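Local structure of amidase (Bacillus anthracis, 5EWQ) at residues 87-92 with 165-170; 21-26 with 74-79; 120-125 with 221-226; 130-135 with 142-147. The protein probably hydrolyses amides to carboxylic acids and ammonia, as a serine hydrolase of the amidase signature family. All blocks are in the same frame, centred on the assembly; numbering follows the deposited sequence.

Interaction 1 of 4, residues 87-92 with 165-170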
loop_
_atom_site.group_PDB
_atom_site.type_symbol
_atom_site.label_atom_id
_atom_site.label_comp_id
_atom_site.label_asym_id
_atom_site.label_seq_id
_atom_site.Cartn_x
_atom_site.Cartn_y
_atom_site.Cartn_z
ATOM N N SER A 87 9.534 6.815 7.530
ATOM C CA SER A 87 8.437 6.278 6.735
ATOM C C SER A 87 7.088 6.823 7.189
ATOM O O SER A 87 6.053 6.503 6.605
ATOM C CB SER A 87 8.426 4.753 6.807
ATOM O OG SER A 87 8.188 4.309 8.132
ATOM N N VAL A 88 7.107 7.645 8.232
ATOM C CA VAL A 88 5.883 8.224 8.773
ATOM C C VAL A 88 5.842 9.732 8.553
ATOM O O VAL A 88 6.749 10.452 8.967
ATOM C CB VAL A 88 5.741 7.928 10.277
ATOM C CG1 VAL A 88 4.477 8.565 10.825
ATOM C CG2 VAL A 88 5.738 6.429 10.520
ATOM N N THR A 89 4.786 10.202 7.895
ATOM C CA THR A 89 4.620 11.628 7.643
ATOM C C THR A 89 3.822 12.301 8.750
ATOM O O THR A 89 4.175 13.386 9.208
ATOM C CB THR A 89 3.915 11.894 6.299
ATOM O OG1 THR A 89 2.704 11.129 6.232
ATOM C CG2 THR A 89 4.815 11.514 5.137
ATOM N N GLU A 90 2.745 11.654 9.178
ATOM C CA GLU A 90 1.856 12.247 10.164
ATOM C C GLU A 90 1.514 11.279 11.291
ATOM O O GLU A 90 1.492 10.064 11.096
ATOM C CB GLU A 90 0.570 12.730 9.491
ATOM C CG GLU A 90 0.050 14.046 10.032
ATOM C CD GLU A 90 0.908 15.223 9.609
ATOM O OE1 GLU A 90 1.034 16.184 10.400
ATOM O OE2 GLU A 90 1.452 15.188 8.484
ATOM N N ILE A 91 1.252 11.831 12.471
ATOM C CA ILE A 91 0.821 11.043 13.620
ATOM C C ILE A 91 -0.425 11.662 14.237
ATOM O O ILE A 91 -0.456 12.858 14.517
ATOM C CB ILE A 91 1.926 10.941 14.693
ATOM C CG1 ILE A 91 3.054 10.028 14.212
ATOM C CG2 ILE A 91 1.357 10.414 16.002
ATOM C CD1 ILE A 91 2.640 8.583 14.044
ATOM N N ASN A 92 -1.456 10.845 14.433
ATOM C CA ASN A 92 -2.680 11.294 15.083
ATOM C C ASN A 92 -2.403 11.716 16.522
ATOM O O ASN A 92 -1.992 10.897 17.343
ATOM C CB ASN A 92 -3.739 10.187 15.045
ATOM C CG ASN A 92 -5.131 10.686 15.400
ATOM O OD1 ASN A 92 -5.294 11.702 16.076
ATOM N ND2 ASN A 92 -6.148 9.963 14.943
ATOM N N LYS A 165 -0.050 8.640 9.249
ATOM C CA LYS A 165 0.076 8.554 7.799
ATOM C C LYS A 165 1.491 8.175 7.373
ATOM O O LYS A 165 2.468 8.527 8.033
ATOM C CB LYS A 165 -0.348 9.872 7.150
ATOM C CG LYS A 165 -1.830 10.163 7.317
ATOM C CD LYS A 165 -2.260 11.414 6.574
ATOM C CE LYS A 165 -3.764 11.608 6.686
ATOM N NZ LYS A 165 -4.233 12.847 6.009
ATOM N N ALA A 166 1.586 7.450 6.263
ATOM C CA ALA A 166 2.853 6.886 5.816
ATOM C C ALA A 166 3.500 7.709 4.710
ATOM O O ALA A 166 2.816 8.358 3.919
ATOM C CB ALA A 166 2.649 5.461 5.348
ATOM N N ASN A 167 4.829 7.669 4.660
ATOM C CA ASN A 167 5.579 8.368 3.628
ATOM C C ASN A 167 5.362 7.709 2.272
ATOM O O ASN A 167 4.935 6.557 2.195
ATOM C CB ASN A 167 7.069 8.406 3.979
ATOM C CG ASN A 167 7.812 9.512 3.253
ATOM O OD1 ASN A 167 7.204 10.345 2.584
ATOM N ND2 ASN A 167 9.131 9.528 3.391
HETATM N N MSE A 168 5.653 8.441 1.204
HETATM C CA MSE A 168 5.382 7.954 -0.141
HETATM C C MSE A 168 6.202 8.687 -1.190
HETATM O O MSE A 168 6.693 9.789 -0.950
HETATM C CB MSE A 168 3.895 8.104 -0.461
HETATM C CG MSE A 168 3.380 9.523 -0.278
HETATM SE SE MSE A 168 1.515 9.755 -0.798
HETATM C CE MSE A 168 1.708 9.608 -2.728
ATOM N N SER A 169 6.349 8.066 -2.355
ATOM C CA SER A 169 6.898 8.762 -3.506
ATOM C C SER A 169 5.939 9.888 -3.864
ATOM O O SER A 169 4.746 9.651 -4.054
ATOM C CB SER A 169 7.096 7.810 -4.685
ATOM O OG SER A 169 7.950 6.737 -4.335
ATOM N N GLU A 170 6.459 11.110 -3.935
ATOM C CA GLU A 170 5.632 12.300 -4.120
ATOM C C GLU A 170 4.755 12.200 -5.367
ATOM O O GLU A 170 5.208 11.748 -6.419
ATOM C CB GLU A 170 6.512 13.550 -4.190
ATOM C CG GLU A 170 5.738 14.858 -4.185
ATOM C CD GLU A 170 6.631 16.064 -3.967
ATOM O OE1 GLU A 170 6.139 17.202 -4.108
ATOM O OE2 GLU A 170 7.824 15.872 -3.651
#
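Thr89 and Glu90 share a single partner, Lys165, across a classic beta bulge that joins edge strand 88-91 of the large mixed sheet to its antiparallel neighbour 161-166. The evidence lies in the hydrogen bonding: Lys165 O accepts Thr89 N at 2.9 Å and, more weakly, Glu90 N at 3.3 Å, while Lys165 N returns a bond to Glu90 O at 2.8 Å. The register consequently shifts by one residue between the Val88-Ala166 and Glu90-Lys165 pairs. Glu90 and Lys165 put their side chains on the same face of the sheet, with CB against CB at 3.8 Å. Beyond that they part: in the glutamate a chi2 of 72° bends CD off the line of the chain, whereas the lysine runs extended; Glu90 OE2 and Lys165 NZ are 6.6 Å apart. Each end finds its own partner, Glu90 in a salt bridge with Arg21 and Lys165 NZ in bonds to the carbonyl oxygens of Val125, Met131 and Pro132. Thr89 turns toward the opposite segment. A chi1 of 52° places OG1 between its backbone N and carbonyl carbon, next to Lys165 CB, and the hydroxyl is hydrogen-bonded to Asp123 OD1. The side chains of Thr89 and Asn167 cross at about a right angle, Thr89 CG2 lying 3.6 Å from Asn167 CA. Asn167 OD1 is hydrogen-bonded to Ser184 OG. At this end of the pairing Asn167 N donates to Ser87 O at 2.6 Å, approaching from above the carbonyl plane.

Interaction 2 of 4, residues 21-26 with 74-79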
loop_
_atom_site.group_PDB
_atom_site.type_symbol
_atom_site.label_atom_id
_atom_site.label_comp_id
_atom_site.label_asym_id
_atom_site.label_seq_id
_atom_site.Cartn_x
_atom_site.Cartn_y
_atom_site.Cartn_z
ATOM N N ARG A 21 7.406 17.113 13.282
ATOM C CA ARG A 21 6.041 16.880 12.826
ATOM C C ARG A 21 5.511 15.560 13.376
ATOM O O ARG A 21 4.315 15.413 13.634
ATOM C CB ARG A 21 5.984 16.883 11.296
ATOM C CG ARG A 21 4.629 16.519 10.710
ATOM C CD ARG A 21 4.676 16.492 9.189
ATOM N NE ARG A 21 4.787 17.829 8.617
ATOM C CZ ARG A 21 3.747 18.563 8.234
ATOM N NH1 ARG A 21 2.516 18.086 8.363
ATOM N NH2 ARG A 21 3.938 19.771 7.722
ATOM N N VAL A 22 6.416 14.605 13.563
ATOM C CA VAL A 22 6.057 13.274 14.037
ATOM C C VAL A 22 6.363 13.102 15.524
ATOM O O VAL A 22 5.569 12.524 16.267
ATOM C CB VAL A 22 6.797 12.183 13.230
ATOM C CG1 VAL A 22 6.552 10.806 13.826
ATOM C CG2 VAL A 22 6.367 12.224 11.773
ATOM N N LEU A 23 7.509 13.623 15.953
ATOM C CA LEU A 23 7.970 13.445 17.328
ATOM C C LEU A 23 7.077 14.134 18.359
ATOM O O LEU A 23 6.763 13.554 19.398
ATOM C CB LEU A 23 9.405 13.957 17.472
ATOM C CG LEU A 23 10.480 13.151 16.741
ATOM C CD1 LEU A 23 11.854 13.757 16.979
ATOM C CD2 LEU A 23 10.447 11.696 17.183
ATOM N N GLN A 24 6.675 15.368 18.072
ATOM C CA GLN A 24 5.869 16.147 19.013
ATOM C C GLN A 24 4.485 15.542 19.296
ATOM O O GLN A 24 4.059 15.527 20.450
ATOM C CB GLN A 24 5.719 17.590 18.519
ATOM C CG GLN A 24 6.940 18.454 18.785
ATOM C CD GLN A 24 6.780 19.869 18.266
ATOM O OE1 GLN A 24 5.806 20.188 17.586
ATOM N NE2 GLN A 24 7.743 20.727 18.586
ATOM N N PRO A 25 3.772 15.054 18.261
ATOM C CA PRO A 25 2.533 14.349 18.604
ATOM C C PRO A 25 2.795 13.104 19.446
ATOM O O PRO A 25 1.986 12.764 20.308
ATOM C CB PRO A 25 1.951 13.972 17.240
ATOM C CG PRO A 25 2.499 14.986 16.311
ATOM C CD PRO A 25 3.889 15.261 16.805
ATOM N N ILE A 26 3.920 12.440 19.197
ATOM C CA ILE A 26 4.313 11.271 19.975
ATOM C C ILE A 26 4.723 11.671 21.390
ATOM O O ILE A 26 4.297 11.055 22.367
ATOM C CB ILE A 26 5.472 10.510 19.297
ATOM C CG1 ILE A 26 5.004 9.888 17.982
ATOM C CG2 ILE A 26 6.019 9.432 20.216
ATOM C CD1 ILE A 26 6.094 9.149 17.236
ATOM N N ARG A 74 8.000 3.046 19.046
ATOM C CA ARG A 74 8.866 2.482 18.017
ATOM C C ARG A 74 9.109 3.479 16.887
ATOM O O ARG A 74 10.215 3.568 16.360
ATOM C CB ARG A 74 8.269 1.187 17.460
ATOM C CG ARG A 74 8.271 0.032 18.448
ATOM C CD ARG A 74 7.768 -1.248 17.803
ATOM N NE ARG A 74 8.590 -1.638 16.661
ATOM C CZ ARG A 74 9.684 -2.387 16.749
ATOM N NH1 ARG A 74 10.093 -2.830 17.931
ATOM N NH2 ARG A 74 10.371 -2.691 15.658
ATOM N N ILE A 75 8.070 4.224 16.520
ATOM C CA ILE A 75 8.196 5.258 15.498
ATOM C C ILE A 75 9.147 6.353 15.972
ATOM O O ILE A 75 9.933 6.895 15.195
ATOM C CB ILE A 75 6.823 5.873 15.142
ATOM C CG1 ILE A 75 5.909 4.816 14.521
ATOM C CG2 ILE A 75 6.983 7.043 14.180
ATOM C CD1 ILE A 75 4.506 5.308 14.243
ATOM N N GLN A 76 9.082 6.662 17.263
ATOM C CA GLN A 76 9.934 7.687 17.851
ATOM C C GLN A 76 11.397 7.250 17.905
ATOM O O GLN A 76 12.302 8.063 17.720
ATOM C CB GLN A 76 9.442 8.039 19.258
ATOM C CG GLN A 76 10.262 9.110 19.958
ATOM C CD GLN A 76 9.732 9.440 21.338
ATOM O OE1 GLN A 76 9.031 10.436 21.524
ATOM N NE2 GLN A 76 10.065 8.607 22.317
ATOM N N GLU A 77 11.623 5.963 18.148
ATOM C CA GLU A 77 12.975 5.450 18.355
ATOM C C GLU A 77 13.604 4.853 17.097
ATOM O O GLU A 77 14.826 4.739 17.009
ATOM C CB GLU A 77 12.970 4.397 19.468
ATOM C CG GLU A 77 12.602 4.939 20.841
ATOM C CD GLU A 77 13.692 5.805 21.440
ATOM O OE1 GLU A 77 14.870 5.395 21.397
ATOM O OE2 GLU A 77 13.370 6.899 21.951
ATOM N N HIS A 78 12.779 4.473 16.125
ATOM C CA HIS A 78 13.287 3.781 14.943
ATOM C C HIS A 78 13.008 4.513 13.632
ATOM O O HIS A 78 13.809 4.444 12.701
ATOM C CB HIS A 78 12.704 2.367 14.870
ATOM C CG HIS A 78 13.171 1.466 15.969
ATOM N ND1 HIS A 78 14.455 1.504 16.467
ATOM C CD2 HIS A 78 12.524 0.502 16.668
ATOM C CE1 HIS A 78 14.581 0.603 17.425
ATOM N NE2 HIS A 78 13.425 -0.018 17.567
ATOM N N ASP A 79 11.877 5.208 13.553
ATOM C CA ASP A 79 11.496 5.868 12.308
ATOM C C ASP A 79 12.077 7.275 12.208
ATOM O O ASP A 79 12.573 7.673 11.155
ATOM C CB ASP A 79 9.973 5.921 12.169
ATOM C CG ASP A 79 9.530 6.450 10.816
ATOM O OD1 ASP A 79 9.494 5.658 9.850
ATOM O OD2 ASP A 79 9.217 7.657 10.720
#
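Ile26 and Gln76 make the broadest part of this helix-helix contact, and no hydrogen bond joins the two segments. Ile26 CG2 lies 3.4 Å from Gln76 OE1 and also rests against Gln76 CB, the two side chains meeting at a slant. The glutamine can reach that far because CG stands anti to its backbone N (chi1 -180°) and the chain stays extended to the amide carbon. Leu23 CD2 touches Gln76 CG at 3.8 Å, the two side chains crossing at about a right angle. The apolar contacts converge on Ile75 CG2, which meets Val22 CG1 and Ile26 CD1, each at 3.8 Å, again with the side chains nearly perpendicular.

Behind this first shell, Val22 and Ile75 both press on Ile91 of strand 88-91, and Ile75 also on Val88, so the apolar layer is shared with the sheet edge. The backbones carry irregularities nearby: helix 20-28 is kinked at Pro25, whose N has no bond to the preceding turn, and helix 64-79 widens into a pi-type turn at 75-79. Within that turn, Asp79 OD2 bonds to Val88 N, fixing the helix to the strand that follows. The short axes approach to 9.8 Å, with their N-to-C directions 147° apart. The result is a roughly antiparallel helix pair packed on the edge strand of an alpha/beta fold.

Interaction 3 of 4, residues 120-125 with 221-226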
loop_
_atom_site.group_PDB
_atom_site.type_symbol
_atom_site.label_atom_id
_atom_site.label_comp_id
_atom_site.label_asym_id
_atom_site.label_seq_id
_atom_site.Cartn_x
_atom_site.Cartn_y
_atom_site.Cartn_z
ATOM N N VAL A 120 -2.421 2.684 9.565
ATOM C CA VAL A 120 -1.699 3.788 8.947
ATOM C C VAL A 120 -2.043 3.894 7.467
ATOM O O VAL A 120 -1.752 2.988 6.686
ATOM C CB VAL A 120 -0.173 3.633 9.103
ATOM C CG1 VAL A 120 0.556 4.667 8.261
ATOM C CG2 VAL A 120 0.227 3.755 10.564
ATOM N N VAL A 121 -2.668 5.002 7.085
ATOM C CA VAL A 121 -3.045 5.219 5.693
ATOM C C VAL A 121 -1.983 6.032 4.959
ATOM O O VAL A 121 -1.203 6.753 5.578
ATOM C CB VAL A 121 -4.406 5.932 5.581
ATOM C CG1 VAL A 121 -5.496 5.085 6.221
ATOM C CG2 VAL A 121 -4.343 7.307 6.228
ATOM N N LYS A 122 -1.955 5.905 3.637
ATOM C CA LYS A 122 -0.987 6.617 2.814
ATOM C C LYS A 122 -1.210 8.127 2.920
ATOM O O LYS A 122 -2.317 8.576 3.223
ATOM C CB LYS A 122 -1.087 6.149 1.361
ATOM C CG LYS A 122 0.113 6.486 0.492
ATOM C CD LYS A 122 -0.014 5.832 -0.876
ATOM C CE LYS A 122 1.216 6.078 -1.730
ATOM N NZ LYS A 122 1.130 5.391 -3.048
ATOM N N ASP A 123 -0.160 8.904 2.670
ATOM C CA ASP A 123 -0.200 10.353 2.861
ATOM C C ASP A 123 -1.158 11.055 1.893
ATOM O O ASP A 123 -1.427 12.249 2.031
ATOM C CB ASP A 123 1.210 10.937 2.719
ATOM C CG ASP A 123 1.287 12.395 3.141
ATOM O OD1 ASP A 123 1.320 12.664 4.361
ATOM O OD2 ASP A 123 1.320 13.272 2.252
ATOM N N ASN A 124 -1.676 10.313 0.920
ATOM C CA ASN A 124 -2.624 10.873 -0.036
ATOM C C ASN A 124 -4.070 10.512 0.299
ATOM O O ASN A 124 -4.958 10.640 -0.543
ATOM C CB ASN A 124 -2.284 10.413 -1.455
ATOM C CG ASN A 124 -2.375 8.907 -1.622
ATOM O OD1 ASN A 124 -2.492 8.167 -0.646
ATOM N ND2 ASN A 124 -2.308 8.445 -2.866
ATOM N N VAL A 125 -4.298 10.063 1.529
ATOM C CA VAL A 125 -5.635 9.678 1.974
ATOM C C VAL A 125 -6.186 10.686 2.982
ATOM O O VAL A 125 -5.523 11.017 3.965
ATOM C CB VAL A 125 -5.631 8.273 2.602
ATOM C CG1 VAL A 125 -7.038 7.869 3.012
ATOM C CG2 VAL A 125 -5.047 7.262 1.628
ATOM N N VAL A 221 -2.659 1.112 4.730
ATOM C CA VAL A 221 -3.381 1.329 3.482
ATOM C C VAL A 221 -2.484 1.990 2.441
ATOM O O VAL A 221 -1.862 3.019 2.707
ATOM C CB VAL A 221 -4.631 2.203 3.696
ATOM C CG1 VAL A 221 -5.330 2.467 2.371
ATOM C CG2 VAL A 221 -5.578 1.537 4.681
ATOM N N GLY A 222 -2.420 1.390 1.257
ATOM C CA GLY A 222 -1.640 1.945 0.166
ATOM C C GLY A 222 -2.482 2.174 -1.072
ATOM O O GLY A 222 -3.608 1.687 -1.166
ATOM N N THR A 223 -1.938 2.926 -2.023
ATOM C CA THR A 223 -2.620 3.170 -3.287
ATOM C C THR A 223 -1.750 2.704 -4.445
ATOM O O THR A 223 -0.524 2.706 -4.344
ATOM C CB THR A 223 -2.963 4.662 -3.478
ATOM O OG1 THR A 223 -1.756 5.417 -3.637
ATOM C CG2 THR A 223 -3.740 5.193 -2.283
ATOM N N GLU A 224 -2.382 2.301 -5.544
ATOM C CA GLU A 224 -1.638 1.843 -6.710
ATOM C C GLU A 224 -2.250 2.298 -8.029
ATOM O O GLU A 224 -3.436 2.093 -8.284
ATOM C CB GLU A 224 -1.524 0.318 -6.712
ATOM C CG GLU A 224 -0.952 -0.239 -8.007
ATOM C CD GLU A 224 -0.738 -1.739 -7.970
ATOM O OE1 GLU A 224 -0.687 -2.310 -6.862
ATOM O OE2 GLU A 224 -0.619 -2.345 -9.055
ATOM N N THR A 225 -1.423 2.921 -8.861
ATOM C CA THR A 225 -1.786 3.196 -10.242
ATOM C C THR A 225 -1.241 2.075 -11.117
ATOM O O THR A 225 -1.971 1.470 -11.902
ATOM C CB THR A 225 -1.241 4.551 -10.721
ATOM O OG1 THR A 225 -1.901 5.608 -10.013
ATOM C CG2 THR A 225 -1.481 4.724 -12.210
ATOM N N THR A 226 0.051 1.800 -10.967
ATOM C CA THR A 226 0.691 0.685 -11.655
ATOM C C THR A 226 1.861 0.146 -10.834
ATOM O O THR A 226 3.000 0.593 -10.984
ATOM C CB THR A 226 1.192 1.089 -13.054
ATOM O OG1 THR A 226 0.119 1.677 -13.800
ATOM C CG2 THR A 226 1.711 -0.130 -13.805
#
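Lys122 lies across Thr223 on two adjacent parallel strands, 118-122 and 219-223, in the central sheet of the amidase signature fold; the short strand axes differ in direction by only 9°. Lys122 CB starts beside Val221 O, at 3.5 Å. With CG anti to the backbone N (chi1 -162°) and the chain extended thereafter, CD passes Gly222 CA and comes 3.3 Å from Thr223 OG1. CE follows the same hydroxyl, and NZ donates to Thr223 OG1 at 2.9 Å, with a weak second bond to Thr223 O. NZ also bonds to Ser204 OG and Ser205 OG, consistent with Lys122 and Ser204 being the lysine and cis-serine of the Ser-cisSer-Lys triad of this family. Ser205 OG additionally bonds Thr223 N. Further back, Val221 N donates to Val120 O at 2.9 Å, and Val121 and Val221 run alongside each other in the same sense, with CG1 of Val121 3.9 Å from CG2 of Val221. A type I turn from Lys122 to Val125, closed by Val125 N to Lys122 O at 3.0 Å, carries Asn124 tip to tip with Thr223. Asn124 ND2 bonds Thr223 OG1 at 3.2 Å, with that oxygen only 13° out of the amide plane.

Interaction 4 of 4, residues 130-135 with 142-147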
loop_
_atom_site.group_PDB
_atom_site.type_symbol
_atom_site.label_atom_id
_atom_site.label_comp_id
_atom_site.label_asym_id
_atom_site.label_seq_id
_atom_site.Cartn_x
_atom_site.Cartn_y
_atom_site.Cartn_z
ATOM N N VAL A 130 -7.807 16.380 11.634
ATOM C CA VAL A 130 -6.695 15.849 12.414
ATOM C C VAL A 130 -5.375 15.831 11.647
ATOM O O VAL A 130 -4.435 16.544 12.002
ATOM C CB VAL A 130 -7.001 14.422 12.907
ATOM C CG1 VAL A 130 -5.821 13.864 13.677
ATOM C CG2 VAL A 130 -8.249 14.418 13.775
HETATM N N MSE A 131 -5.302 15.015 10.601
HETATM C CA MSE A 131 -4.052 14.832 9.870
HETATM C C MSE A 131 -4.121 15.364 8.442
HETATM O O MSE A 131 -5.045 15.042 7.695
HETATM C CB MSE A 131 -3.664 13.355 9.854
HETATM C CG MSE A 131 -3.274 12.803 11.213
HETATM SE SE MSE A 131 -3.572 10.883 11.337
HETATM C CE MSE A 131 -5.521 10.881 11.207
ATOM N N PRO A 132 -3.131 16.187 8.064
ATOM C CA PRO A 132 -3.014 16.762 6.720
ATOM C C PRO A 132 -2.881 15.713 5.620
ATOM O O PRO A 132 -2.232 14.686 5.816
ATOM C CB PRO A 132 -1.737 17.604 6.809
ATOM C CG PRO A 132 -1.612 17.939 8.248
ATOM C CD PRO A 132 -2.120 16.737 8.983
ATOM N N THR A 133 -3.500 15.980 4.475
ATOM C CA THR A 133 -3.375 15.122 3.306
ATOM C C THR A 133 -2.571 15.863 2.250
ATOM O O THR A 133 -2.995 16.910 1.763
ATOM C CB THR A 133 -4.747 14.723 2.740
ATOM O OG1 THR A 133 -5.583 14.254 3.804
ATOM C CG2 THR A 133 -4.598 13.631 1.693
ATOM N N SER A 134 -1.411 15.325 1.895
ATOM C CA SER A 134 -0.466 16.083 1.087
ATOM C C SER A 134 0.044 15.336 -0.138
ATOM O O SER A 134 0.654 15.939 -1.019
ATOM C CB SER A 134 0.723 16.501 1.951
ATOM O OG SER A 134 0.283 17.050 3.181
ATOM N N ALA A 135 -0.198 14.028 -0.178
ATOM C CA ALA A 135 0.338 13.160 -1.227
ATOM C C ALA A 135 1.860 13.271 -1.314
ATOM O O ALA A 135 2.445 13.083 -2.382
ATOM C CB ALA A 135 -0.300 13.487 -2.573
ATOM N N ASP A 142 0.483 21.075 5.016
ATOM C CA ASP A 142 -0.285 21.536 6.167
ATOM C C ASP A 142 -1.786 21.596 5.896
ATOM O O ASP A 142 -2.554 22.050 6.744
ATOM C CB ASP A 142 0.214 22.911 6.615
ATOM C CG ASP A 142 1.641 22.876 7.124
ATOM O OD1 ASP A 142 2.004 21.901 7.816
ATOM O OD2 ASP A 142 2.402 23.822 6.830
ATOM N N TRP A 143 -2.206 21.140 4.719
ATOM C CA TRP A 143 -3.623 21.178 4.371
ATOM C C TRP A 143 -4.392 20.009 4.971
ATOM O O TRP A 143 -4.166 18.854 4.611
ATOM C CB TRP A 143 -3.820 21.185 2.855
ATOM C CG TRP A 143 -5.269 21.096 2.474
ATOM C CD1 TRP A 143 -6.221 22.058 2.649
ATOM C CD2 TRP A 143 -5.934 19.981 1.867
ATOM N NE1 TRP A 143 -7.435 21.614 2.186
ATOM C CE2 TRP A 143 -7.287 20.341 1.700
ATOM C CE3 TRP A 143 -5.517 18.714 1.446
ATOM C CZ2 TRP A 143 -8.226 19.482 1.132
ATOM C CZ3 TRP A 143 -6.451 17.862 0.881
ATOM C CH2 TRP A 143 -7.789 18.250 0.730
ATOM N N ILE A 144 -5.312 20.322 5.878
ATOM C CA ILE A 144 -6.177 19.312 6.473
ATOM C C ILE A 144 -7.518 19.262 5.748
ATOM O O ILE A 144 -8.239 20.260 5.687
ATOM C CB ILE A 144 -6.412 19.582 7.969
ATOM C CG1 ILE A 144 -5.076 19.622 8.717
ATOM C CG2 ILE A 144 -7.326 18.525 8.558
ATOM C CD1 ILE A 144 -5.211 19.895 10.199
ATOM N N ALA A 145 -7.846 18.095 5.201
ATOM C CA ALA A 145 -9.064 17.921 4.417
ATOM C C ALA A 145 -10.318 18.131 5.260
ATOM O O ALA A 145 -10.262 18.124 6.490
ATOM C CB ALA A 145 -9.084 16.542 3.777
ATOM N N ASP A 146 -11.449 18.312 4.587
ATOM C CA ASP A 146 -12.712 18.585 5.265
ATOM C C ASP A 146 -13.372 17.299 5.758
ATOM O O ASP A 146 -13.835 17.225 6.896
ATOM C CB ASP A 146 -13.660 19.345 4.336
ATOM C CG ASP A 146 -14.785 20.032 5.085
ATOM O OD1 ASP A 146 -14.569 20.425 6.251
ATOM O OD2 ASP A 146 -15.882 20.183 4.509
ATOM N N GLN A 147 -13.411 16.286 4.897
ATOM C CA GLN A 147 -14.024 15.009 5.244
ATOM C C GLN A 147 -13.009 13.872 5.207
ATOM O O GLN A 147 -11.938 14.004 4.616
ATOM C CB GLN A 147 -15.184 14.693 4.297
ATOM C CG GLN A 147 -16.240 15.782 4.205
ATOM C CD GLN A 147 -17.393 15.394 3.300
ATOM O OE1 GLN A 147 -17.571 14.221 2.969
ATOM N NE2 GLN A 147 -18.184 16.381 2.893
#
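Thr133 and Trp143 form the tight part of this contact, between two irregular segments whose touching parts run 107° apart. Thr133 N donates to Trp143 O at 3.0 Å, almost in line with the carbonyl bond (C=O...N 166°), and the same oxygen receives a CA-H contact from Pro132 CA at 3.2 Å. A chi1 of 175° sends Trp143 CG anti to the backbone N, and the indole meets the other segment at its CE3 edge: Thr133 O lies beside that atom in the ring plane, and Thr133 CB is 4.0 Å from Trp143 CZ3. One face of that ring has Ala145 N above its centre.

The outer part is looser and largely apolar. Pro132 and the partly exposed Ile144 are aligned flank to flank, with Pro132 CG 3.9 Å from Ile144 CG1; Ile144 CG2 reaches Val130 N at 3.8 Å. Exposed Asp142 turns away and forms a salt bridge with Arg21. The whole contact folds up the long connection between strand 118-122 and helix 150-155. Its inner limb is pinned past that strand, where Ser134 N and Ala135 N bond to Asp123 O and Thr133 OG1 bonds to Val125 O, while Met131, a selenomethionine, packs on Glu90 of strand 88-91.

From the N terminus, interaction 2 closes first, bringing helix 64-79 back onto helix 20-28 before strand 88-91 begins. Interactions 1 and 3 then cross: 87-92 opens, 120-125 follows, 165-170 closes interaction 1 and 221-226 closes interaction 3. Interaction 4, a short loop of 130-147, falls within both. Strands 161-166 and 118-122 are neighbours, so interactions 1 and 3 tie four successive strands of one sheet, from its edge inward. Arg21 ties the helix pair of interaction 2 to interactions 1 and 4. Interactions 2 and 3 do not touch; their nearest atoms are about 6 Å apart.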